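Local structure of magnesium transporter (Enterococcus faecalis, 2OUX) at residues A[34-39]-A[67-72]; A[26-31]-A[60-65]; A[10-15]-A[40-45]. The protein probably transports magnesium ions across the cell membrane as a homodimer, this piece being its cytosolic part with the N domain and the paired CBS domains. All coordinates share one frame; numbering follows the deposited sequence.

Contact 1. Residues A[34-39]-A[67-72]. With MG (magnesium ion), chain G.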
loop_
_atom_site.group_PDB
_atom_site.type_symbol
_atom_site.label_atom_id
_atom_site.label_comp_id
_atom_site.label_asym_id
_atom_site.label_seq_id
_atom_site.Cartn_x
_atom_site.Cartn_y
_atom_site.Cartn_z
ATOM N N LEU A 34 -10.287 -8.000 16.741
ATOM C CA LEU A 34 -9.997 -8.755 15.528
ATOM C C LEU A 34 -9.914 -7.801 14.336
ATOM O O LEU A 34 -10.590 -6.778 14.302
ATOM C CB LEU A 34 -11.115 -9.770 15.248
ATOM C CG LEU A 34 -11.438 -10.927 16.196
ATOM C CD1 LEU A 34 -12.743 -11.560 15.767
ATOM C CD2 LEU A 34 -10.323 -11.955 16.164
ATOM N N HIS A 35 -9.077 -8.157 13.365
ATOM C CA HIS A 35 -8.923 -7.395 12.128
ATOM C C HIS A 35 -10.267 -7.568 11.401
ATOM O O HIS A 35 -10.888 -8.617 11.518
ATOM C CB HIS A 35 -7.787 -8.005 11.301
ATOM C CG HIS A 35 -7.639 -7.408 9.935
ATOM N ND1 HIS A 35 -6.605 -6.552 9.605
ATOM C CD2 HIS A 35 -8.378 -7.560 8.816
ATOM C CE1 HIS A 35 -6.719 -6.205 8.336
ATOM N NE2 HIS A 35 -7.784 -6.800 7.832
ATOM N N ILE A 36 -10.711 -6.562 10.656
ATOM C CA ILE A 36 -11.995 -6.656 9.966
ATOM C C ILE A 36 -12.202 -7.901 9.106
ATOM O O ILE A 36 -13.335 -8.331 8.925
ATOM C CB ILE A 36 -12.278 -5.412 9.101
ATOM C CG1 ILE A 36 -11.090 -5.122 8.182
ATOM C CG2 ILE A 36 -12.615 -4.224 9.998
ATOM C CD1 ILE A 36 -11.388 -4.082 7.121
ATOM N N TYR A 37 -11.127 -8.485 8.577
ATOM C CA TYR A 37 -11.266 -9.699 7.771
ATOM C C TYR A 37 -11.611 -10.888 8.664
ATOM O O TYR A 37 -12.366 -11.771 8.267
ATOM C CB TYR A 37 -9.987 -10.031 7.012
ATOM C CG TYR A 37 -9.980 -11.452 6.474
ATOM C CD1 TYR A 37 -10.738 -11.808 5.352
ATOM C CD2 TYR A 37 -9.253 -12.451 7.115
ATOM C CE1 TYR A 37 -10.759 -13.129 4.879
ATOM C CE2 TYR A 37 -9.266 -13.769 6.656
ATOM C CZ TYR A 37 -10.023 -14.101 5.544
ATOM O OH TYR A 37 -10.022 -15.399 5.099
ATOM N N GLU A 38 -11.024 -10.925 9.854
ATOM C CA GLU A 38 -11.312 -12.012 10.786
ATOM C C GLU A 38 -12.747 -11.807 11.296
ATOM O O GLU A 38 -13.488 -12.771 11.527
ATOM C CB GLU A 38 -10.301 -12.008 11.942
ATOM C CG GLU A 38 -8.859 -12.075 11.475
ATOM C CD GLU A 38 -7.846 -12.088 12.609
ATOM O OE1 GLU A 38 -8.015 -11.343 13.604
ATOM O OE2 GLU A 38 -6.854 -12.835 12.490
ATOM N N GLN A 39 -13.135 -10.544 11.456
ATOM C CA GLN A 39 -14.490 -10.219 11.891
ATOM C C GLN A 39 -15.462 -10.794 10.863
ATOM O O GLN A 39 -16.510 -11.338 11.217
ATOM C CB GLN A 39 -14.681 -8.700 11.985
ATOM C CG GLN A 39 -14.020 -8.070 13.210
ATOM C CD GLN A 39 -14.081 -6.554 13.199
ATOM O OE1 GLN A 39 -15.044 -5.958 12.709
ATOM N NE2 GLN A 39 -13.046 -5.921 13.742
ATOM N N PHE A 67 -18.315 -5.140 6.781
ATOM C CA PHE A 67 -18.883 -5.402 5.464
ATOM C C PHE A 67 -17.981 -4.930 4.335
ATOM O O PHE A 67 -17.887 -5.598 3.309
ATOM C CB PHE A 67 -20.278 -4.793 5.334
ATOM C CG PHE A 67 -21.376 -5.775 5.617
ATOM C CD1 PHE A 67 -21.679 -6.142 6.923
ATOM C CD2 PHE A 67 -22.052 -6.399 4.575
ATOM C CE1 PHE A 67 -22.635 -7.121 7.188
ATOM C CE2 PHE A 67 -23.006 -7.377 4.831
ATOM C CZ PHE A 67 -23.298 -7.739 6.142
ATOM N N ASP A 68 -17.305 -3.801 4.530
ATOM C CA ASP A 68 -16.385 -3.291 3.520
ATOM C C ASP A 68 -15.553 -4.425 2.928
ATOM O O ASP A 68 -15.197 -4.387 1.761
ATOM C CB ASP A 68 -15.398 -2.269 4.113
ATOM C CG ASP A 68 -16.013 -0.915 4.337
ATOM O OD1 ASP A 68 -16.784 -0.463 3.468
ATOM O OD2 ASP A 68 -15.704 -0.296 5.378
ATOM N N VAL A 69 -15.228 -5.437 3.721
ATOM C CA VAL A 69 -14.395 -6.498 3.181
ATOM C C VAL A 69 -15.053 -7.832 2.877
ATOM O O VAL A 69 -14.419 -8.716 2.304
ATOM C CB VAL A 69 -13.173 -6.739 4.074
ATOM C CG1 VAL A 69 -12.350 -5.461 4.149
ATOM C CG2 VAL A 69 -13.613 -7.188 5.466
ATOM N N ILE A 70 -16.314 -7.992 3.265
ATOM C CA ILE A 70 -17.026 -9.227 2.969
ATOM C C ILE A 70 -17.266 -9.198 1.450
ATOM O O ILE A 70 -17.666 -8.169 0.896
ATOM C CB ILE A 70 -18.411 -9.290 3.708
ATOM C CG1 ILE A 70 -18.209 -9.270 5.227
ATOM C CG2 ILE A 70 -19.171 -10.532 3.272
ATOM C CD1 ILE A 70 -17.233 -10.334 5.716
ATOM N N GLU A 71 -17.014 -10.311 0.775
ATOM C CA GLU A 71 -17.213 -10.367 -0.670
ATOM C C GLU A 71 -18.673 -10.103 -1.028
ATOM O O GLU A 71 -19.543 -10.902 -0.707
ATOM C CB GLU A 71 -16.757 -11.726 -1.202
ATOM C CG GLU A 71 -15.247 -11.841 -1.314
ATOM C CD GLU A 71 -14.776 -13.256 -1.615
ATOM O OE1 GLU A 71 -15.296 -13.867 -2.573
ATOM O OE2 GLU A 71 -13.879 -13.758 -0.899
ATOM N N GLU A 72 -18.931 -8.976 -1.689
ATOM C CA GLU A 72 -20.293 -8.595 -2.066
ATOM C C GLU A 72 -20.962 -9.594 -3.007
ATOM O O GLU A 72 -22.169 -9.525 -3.244
ATOM C CB GLU A 72 -20.309 -7.211 -2.728
ATOM C CG GLU A 72 -19.826 -7.204 -4.170
ATOM C CD GLU A 72 -18.351 -6.949 -4.280
ATOM O OE1 GLU A 72 -17.619 -7.446 -3.408
ATOM O OE2 GLU A 72 -17.927 -6.267 -5.236
HETATM MG MG MG G . -15.941 -6.218 -2.706
HETATM O O HOH W 1 -16.514 -5.902 -0.365
HETATM O O HOH W 2 -15.393 -6.495 -4.974
HETATM O O HOH W 3 -16.726 -4.265 -2.806
HETATM O O HOH W 4 -14.044 -5.197 -2.215
HETATM O O HOH W 5 -15.153 -8.277 -2.688
#
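The first turn of helix 36-43 lies against the loop that follows helix 60-67, with Y37 and V69 nearest in backbone, their CA atoms 6.4 Å apart. No hydrogen bond joins the two segments. I36 and V69 carry the contact, and their side chains run roughly perpendicular. The far methyl of I36 does the touching: CD1 of I36 sits 3.4 Å from CG1 of V69, tighter than usual for two carbons. The CG1 branch of I36 lies between its backbone N and carbonyl carbon (chi1 51°), and its extended end carries CD1 to the valine. The second methyl of V69, CG2, turns to the start of the helix and rests 3.7 Å from O of I36 and 4.1 Å from CA of Y37. V69 also packs on D231 of the second subunit, and Y230 of that subunit meets the rings of H35 and Y37.

H35 is the N-cap of helix 36-43. NE2 of Q39 reaches back to O of L34 at 2.7 Å, approaching from above the carbonyl plane.

A type I turn from F67 to I70 shapes the loop. It brings O of D68 and O of I70 to the same water, which donates to both and also binds a magnesium ion. OE1 of E72 binds this magnesium at 2.2 Å, and five waters complete six ligands. OE2 of E72 lies close to D103 OD2, and the cation would probably offset that like charge. The loop is thus held on one side by apolar packing and on the other by a largely hydrated, six-coordinate magnesium site of the MgtE N domain.

Contact 2. Residues A[26-31]-A[60-65]; sequences EFRELF and PKELAD
R28 and E62 meet in a salt bridge that accounts for the touching between helix 24-31 and helix 60-67. The two side chains meet nearly square-on, and the guanidinium and carboxylate planes are 38° apart. NH2 of R28 lies 2.4 Å from OE1 of E62. That distance is very short, so the exact placing of the two groups is doubtful. OE2 of E62 accepts from both terminal nitrogens of the arginine. NH1 of R28 gives it a bent hydrogen bond of 3.3 Å (135° at the hydrogen), on the syn lone pair and tilted from the guanidinium plane. NH2 of R28 gives a weak one to the same OE2 of E62 at 3.0 Å.

The reach is long on both sides. The CA atoms of R28 and E62 are 10.2 Å apart. E62 stretches out beyond CG, whereas the arginine chain bends at chi3 (124°) to bring its end round. This is a surface bridge between two helices of the mostly helical N-terminal part of the chain, where the MgtE N domain lies. It sits away from the magnesium sites.

Further out, OE1 of E62 also accepts from the backbone N of S59, just before helix 60-67, which ties the carboxylate to the start of its own helix. NE of R28 makes a weak hydrogen bond to the carbonyl of Y57, at the end of helix 48-57. Beside the bridge, F31 packs on Q39 and F42 of helix 36-43, and L63 packs on Y88 and M92 of helix 86-93.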
loop_
_atom_site.group_PDB
_atom_site.type_symbol
_atom_site.label_atom_id
_atom_site.label_comp_id
_atom_site.label_asym_id
_atom_site.label_seq_id
_atom_site.Cartn_x
_atom_site.Cartn_y
_atom_site.Cartn_z
ATOM N N GLU A 26 -17.904 -7.888 26.860
ATOM C CA GLU A 26 -16.834 -8.862 26.652
ATOM C C GLU A 26 -16.758 -9.146 25.151
ATOM O O GLU A 26 -15.676 -9.232 24.572
ATOM C CB GLU A 26 -17.134 -10.160 27.396
ATOM C CG GLU A 26 -16.031 -10.631 28.344
ATOM C CD GLU A 26 -14.690 -10.885 27.660
ATOM O OE1 GLU A 26 -14.113 -11.974 27.880
ATOM O OE2 GLU A 26 -14.198 -9.998 26.921
ATOM N N PHE A 27 -17.929 -9.291 24.538
ATOM C CA PHE A 27 -18.039 -9.552 23.114
ATOM C C PHE A 27 -17.362 -8.444 22.319
ATOM O O PHE A 27 -16.463 -8.699 21.524
ATOM C CB PHE A 27 -19.506 -9.623 22.701
ATOM C CG PHE A 27 -19.701 -9.720 21.225
ATOM C CD1 PHE A 27 -19.507 -10.931 20.565
ATOM C CD2 PHE A 27 -20.017 -8.592 20.479
ATOM C CE1 PHE A 27 -19.624 -11.012 19.188
ATOM C CE2 PHE A 27 -20.135 -8.665 19.098
ATOM C CZ PHE A 27 -19.939 -9.876 18.452
ATOM N N ARG A 28 -17.810 -7.212 22.542
ATOM C CA ARG A 28 -17.265 -6.054 21.857
ATOM C C ARG A 28 -15.752 -5.981 21.929
ATOM O O ARG A 28 -15.095 -5.784 20.904
ATOM C CB ARG A 28 -17.855 -4.769 22.431
ATOM C CG ARG A 28 -19.321 -4.581 22.133
ATOM C CD ARG A 28 -19.778 -3.219 22.591
ATOM N NE ARG A 28 -20.381 -2.478 21.495
ATOM C CZ ARG A 28 -19.753 -1.571 20.751
ATOM N NH1 ARG A 28 -18.485 -1.263 20.970
ATOM N NH2 ARG A 28 -20.412 -0.972 19.777
ATOM N N GLU A 29 -15.205 -6.129 23.137
ATOM C CA GLU A 29 -13.753 -6.080 23.344
ATOM C C GLU A 29 -13.025 -7.077 22.455
ATOM O O GLU A 29 -12.034 -6.737 21.812
ATOM C CB GLU A 29 -13.380 -6.406 24.797
ATOM C CG GLU A 29 -13.623 -5.316 25.826
ATOM C CD GLU A 29 -13.251 -5.781 27.233
ATOM O OE1 GLU A 29 -12.053 -6.046 27.481
ATOM O OE2 GLU A 29 -14.159 -5.892 28.085
ATOM N N LEU A 30 -13.509 -8.317 22.452
ATOM C CA LEU A 30 -12.904 -9.382 21.661
ATOM C C LEU A 30 -13.088 -9.151 20.162
ATOM O O LEU A 30 -12.116 -9.070 19.418
ATOM C CB LEU A 30 -13.508 -10.735 22.057
ATOM C CG LEU A 30 -13.218 -11.230 23.479
ATOM C CD1 LEU A 30 -14.022 -12.491 23.759
ATOM C CD2 LEU A 30 -11.729 -11.497 23.635
ATOM N N PHE A 31 -14.342 -9.032 19.740
ATOM C CA PHE A 31 -14.683 -8.820 18.342
ATOM C C PHE A 31 -13.903 -7.657 17.739
ATOM O O PHE A 31 -13.246 -7.808 16.708
ATOM C CB PHE A 31 -16.189 -8.549 18.203
ATOM C CG PHE A 31 -16.659 -8.419 16.771
ATOM C CD1 PHE A 31 -16.879 -9.549 15.984
ATOM C CD2 PHE A 31 -16.853 -7.163 16.204
ATOM C CE1 PHE A 31 -17.286 -9.429 14.644
ATOM C CE2 PHE A 31 -17.256 -7.028 14.868
ATOM C CZ PHE A 31 -17.474 -8.164 14.088
ATOM N N PRO A 60 -23.960 0.732 13.371
ATOM C CA PRO A 60 -23.913 0.623 11.913
ATOM C C PRO A 60 -22.508 0.911 11.383
ATOM O O PRO A 60 -22.063 0.274 10.428
ATOM C CB PRO A 60 -24.941 1.654 11.466
ATOM C CG PRO A 60 -25.997 1.520 12.546
ATOM C CD PRO A 60 -25.140 1.507 13.800
ATOM N N LYS A 61 -21.815 1.867 11.999
ATOM C CA LYS A 61 -20.455 2.190 11.579
ATOM C C LYS A 61 -19.574 0.970 11.771
ATOM O O LYS A 61 -18.865 0.559 10.858
ATOM C CB LYS A 61 -19.867 3.339 12.401
ATOM C CG LYS A 61 -20.505 4.683 12.159
ATOM C CD LYS A 61 -19.775 5.777 12.932
ATOM C CE LYS A 61 -20.540 7.107 12.894
ATOM N NZ LYS A 61 -20.772 7.625 11.508
ATOM N N GLU A 62 -19.619 0.393 12.963
ATOM C CA GLU A 62 -18.810 -0.781 13.259
ATOM C C GLU A 62 -19.125 -1.964 12.335
ATOM O O GLU A 62 -18.227 -2.684 11.903
ATOM C CB GLU A 62 -19.000 -1.182 14.726
ATOM C CG GLU A 62 -18.641 -0.047 15.682
ATOM C CD GLU A 62 -18.918 -0.370 17.140
ATOM O OE1 GLU A 62 -19.899 -1.089 17.403
ATOM O OE2 GLU A 62 -18.169 0.111 18.022
ATOM N N LEU A 63 -20.397 -2.165 12.018
ATOM C CA LEU A 63 -20.753 -3.271 11.142
ATOM C C LEU A 63 -20.283 -2.975 9.715
ATOM O O LEU A 63 -19.919 -3.877 8.970
ATOM C CB LEU A 63 -22.259 -3.500 11.155
ATOM C CG LEU A 63 -22.647 -4.885 10.650
ATOM C CD1 LEU A 63 -22.177 -5.938 11.640
ATOM C CD2 LEU A 63 -24.145 -4.957 10.460
ATOM N N ALA A 64 -20.286 -1.704 9.351
ATOM C CA ALA A 64 -19.845 -1.296 8.023
ATOM C C ALA A 64 -18.345 -1.566 7.824
ATOM O O ALA A 64 -17.916 -1.960 6.743
ATOM C CB ALA A 64 -20.149 0.181 7.809
ATOM N N ASP A 65 -17.549 -1.358 8.867
ATOM C CA ASP A 65 -16.114 -1.595 8.755
ATOM C C ASP A 65 -15.871 -3.038 8.332
ATOM O O ASP A 65 -14.924 -3.343 7.602
ATOM C CB ASP A 65 -15.411 -1.364 10.097
ATOM C CG ASP A 65 -15.413 0.079 10.515
ATOM O OD1 ASP A 65 -15.202 0.947 9.646
ATOM O OD2 ASP A 65 -15.610 0.344 11.720
#

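Contact 3. Residues A[10-15]-A[40-45]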
loop_
_atom_site.group_PDB
_atom_site.type_symbol
_atom_site.label_atom_id
_atom_site.label_comp_id
_atom_site.label_asym_id
_atom_site.label_seq_id
_atom_site.Cartn_x
_atom_site.Cartn_y
_atom_site.Cartn_z
ATOM N N GLU A 10 -9.686 -21.107 18.371
ATOM C CA GLU A 10 -9.758 -20.782 19.789
ATOM C C GLU A 10 -10.483 -19.462 20.041
ATOM O O GLU A 10 -11.470 -19.418 20.776
ATOM C CB GLU A 10 -8.347 -20.711 20.378
ATOM C CG GLU A 10 -8.293 -20.204 21.811
ATOM C CD GLU A 10 -6.872 -20.073 22.329
ATOM O OE1 GLU A 10 -6.051 -19.415 21.655
ATOM O OE2 GLU A 10 -6.574 -20.622 23.411
ATOM N N GLN A 11 -9.988 -18.390 19.432
ATOM C CA GLN A 11 -10.586 -17.072 19.605
ATOM C C GLN A 11 -12.073 -17.038 19.257
ATOM O O GLN A 11 -12.881 -16.514 20.025
ATOM C CB GLN A 11 -9.830 -16.041 18.761
ATOM C CG GLN A 11 -8.939 -15.104 19.566
ATOM C CD GLN A 11 -9.740 -14.113 20.391
ATOM O OE1 GLN A 11 -10.382 -13.209 19.850
ATOM N NE2 GLN A 11 -9.715 -14.285 21.708
ATOM N N PHE A 12 -12.431 -17.589 18.101
ATOM C CA PHE A 12 -13.822 -17.614 17.671
ATOM C C PHE A 12 -14.712 -18.323 18.692
ATOM O O PHE A 12 -15.825 -17.879 18.965
ATOM C CB PHE A 12 -13.943 -18.298 16.303
ATOM C CG PHE A 12 -13.563 -17.416 15.139
ATOM C CD1 PHE A 12 -13.001 -16.156 15.342
ATOM C CD2 PHE A 12 -13.772 -17.845 13.834
ATOM C CE1 PHE A 12 -12.658 -15.340 14.265
ATOM C CE2 PHE A 12 -13.430 -17.032 12.749
ATOM C CZ PHE A 12 -12.872 -15.779 12.969
ATOM N N ALA A 13 -14.208 -19.417 19.261
ATOM C CA ALA A 13 -14.951 -20.193 20.253
ATOM C C ALA A 13 -15.290 -19.356 21.484
ATOM O O ALA A 13 -16.417 -19.404 21.984
ATOM C CB ALA A 13 -14.144 -21.428 20.663
ATOM N N LEU A 14 -14.310 -18.604 21.978
ATOM C CA LEU A 14 -14.523 -17.738 23.132
ATOM C C LEU A 14 -15.545 -16.682 22.736
ATOM O O LEU A 14 -16.471 -16.379 23.488
ATOM C CB LEU A 14 -13.216 -17.050 23.540
ATOM C CG LEU A 14 -12.240 -17.737 24.506
ATOM C CD1 LEU A 14 -11.820 -19.119 24.001
ATOM C CD2 LEU A 14 -11.035 -16.834 24.668
ATOM N N LEU A 15 -15.362 -16.127 21.541
ATOM C CA LEU A 15 -16.253 -15.103 21.011
ATOM C C LEU A 15 -17.696 -15.597 20.947
ATOM O O LEU A 15 -18.612 -14.893 21.365
ATOM C CB LEU A 15 -15.807 -14.693 19.610
ATOM C CG LEU A 15 -15.449 -13.236 19.325
ATOM C CD1 LEU A 15 -15.240 -13.086 17.822
ATOM C CD2 LEU A 15 -16.551 -12.302 19.794
ATOM N N GLY A 40 -15.104 -10.673 9.589
ATOM C CA GLY A 40 -15.959 -11.190 8.536
ATOM C C GLY A 40 -16.107 -12.704 8.572
ATOM O O GLY A 40 -17.199 -13.238 8.374
ATOM N N GLN A 41 -15.009 -13.406 8.819
ATOM C CA GLN A 41 -15.048 -14.859 8.880
ATOM C C GLN A 41 -15.891 -15.323 10.062
ATOM O O GLN A 41 -16.726 -16.219 9.926
ATOM C CB GLN A 41 -13.628 -15.416 8.987
ATOM C CG GLN A 41 -12.783 -15.109 7.762
ATOM C CD GLN A 41 -13.429 -15.613 6.483
ATOM O OE1 GLN A 41 -13.464 -16.816 6.228
ATOM N NE2 GLN A 41 -13.957 -14.693 5.679
ATOM N N PHE A 42 -15.667 -14.713 11.222
ATOM C CA PHE A 42 -16.432 -15.054 12.412
ATOM C C PHE A 42 -17.910 -14.888 12.086
ATOM O O PHE A 42 -18.693 -15.820 12.243
ATOM C CB PHE A 42 -16.064 -14.130 13.578
ATOM C CG PHE A 42 -16.903 -14.347 14.806
ATOM C CD1 PHE A 42 -16.724 -15.479 15.600
ATOM C CD2 PHE A 42 -17.891 -13.435 15.153
ATOM C CE1 PHE A 42 -17.522 -15.701 16.720
ATOM C CE2 PHE A 42 -18.690 -13.647 16.266
ATOM C CZ PHE A 42 -18.505 -14.785 17.056
ATOM N N TYR A 43 -18.276 -13.703 11.609
ATOM C CA TYR A 43 -19.659 -13.392 11.254
ATOM C C TYR A 43 -20.283 -14.325 10.221
ATOM O O TYR A 43 -21.459 -14.666 10.320
ATOM C CB TYR A 43 -19.751 -11.950 10.757
ATOM C CG TYR A 43 -21.073 -11.565 10.117
ATOM C CD1 TYR A 43 -21.302 -11.771 8.756
ATOM C CD2 TYR A 43 -22.072 -10.940 10.862
ATOM C CE1 TYR A 43 -22.498 -11.358 8.151
ATOM C CE2 TYR A 43 -23.269 -10.524 10.270
ATOM C CZ TYR A 43 -23.476 -10.730 8.916
ATOM O OH TYR A 43 -24.646 -10.284 8.334
ATOM N N GLN A 44 -19.502 -14.734 9.229
ATOM C CA GLN A 44 -20.015 -15.618 8.191
ATOM C C GLN A 44 -20.132 -17.069 8.656
ATOM O O GLN A 44 -20.520 -17.942 7.885
ATOM C CB GLN A 44 -19.127 -15.531 6.944
ATOM C CG GLN A 44 -19.265 -14.211 6.200
ATOM C CD GLN A 44 -18.287 -14.072 5.045
ATOM O OE1 GLN A 44 -18.347 -14.815 4.062
ATOM N NE2 GLN A 44 -17.374 -13.116 5.162
ATOM N N SER A 45 -19.792 -17.324 9.915
ATOM C CA SER A 45 -19.882 -18.674 10.456
ATOM C C SER A 45 -21.144 -18.788 11.308
ATOM O O SER A 45 -21.700 -19.872 11.475
ATOM C CB SER A 45 -18.664 -18.989 11.327
ATOM O OG SER A 45 -18.722 -18.289 12.559
#
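F12 is the first residue of helix 8-20 within 10-15 to meet helix 36-43. CA of F12 is 6.4 Å from CA of F42. The F12 ring lies against the backbone at Q41 and F42, with CZ of F12 3.5 Å from N of F42. One face of the F12 ring receives CB of F42, which stands 3.8 Å from the ring centroid in a CH-pi contact, 19° off the normal. The F42 ring then turns its edge to the same phenylalanine. The pair is T-shaped (edge-to-face), with centroids 5.3 Å apart and planes at 67°. With CG of F42 anti to the backbone N (chi1 175°), the side chain reaches across to helix 8-20 and runs antiparallel alongside that of F12. CB of Q41 also comes near, 4.1 Å from CZ of F12. The carbonyl O of F12 lies near the plane of the F42 ring, at its edge.

One turn on, L15 points toward F42 and covers a face of its ring. CD1 of L15 stands 3.4 Å over the centre of the F42 ring, almost on the normal, in a second CH-pi contact. CB of L15 touches the ring's edge atoms as well, 3.5 Å from CE1 of F42. F27 of helix 24-31 also packs on both L15 and F42, so a third helix joins the group.

No hydrogen bond or charge pair crosses between the segments. Close apolar and aromatic packing holds the two helices. The L15 methyl over one face of F42 and the F12 face at its edge probably limit how far the F42 ring can turn, with F27 also packed against it.

In the fold
All three contacts lie in the helical N-terminal part of the chain, on the same side of its centre. Their centres are 11 to 12 Å apart. Contacts 1 and 3 share helix 36-43, and contact 2 joins helices 24-31 and 60-67. Along the chain the first segments come in the order 10-15, 26-31, 34-39 and their partners in the order 40-45, 60-65, 67-72, so the segments of each pair of contacts alternate. The contacts also touch: L15 packs on F27 and L34, and I36 packs on D65. The set runs from the helices near the N terminus to a magnesium site, where contact 1 also meets the second subunit.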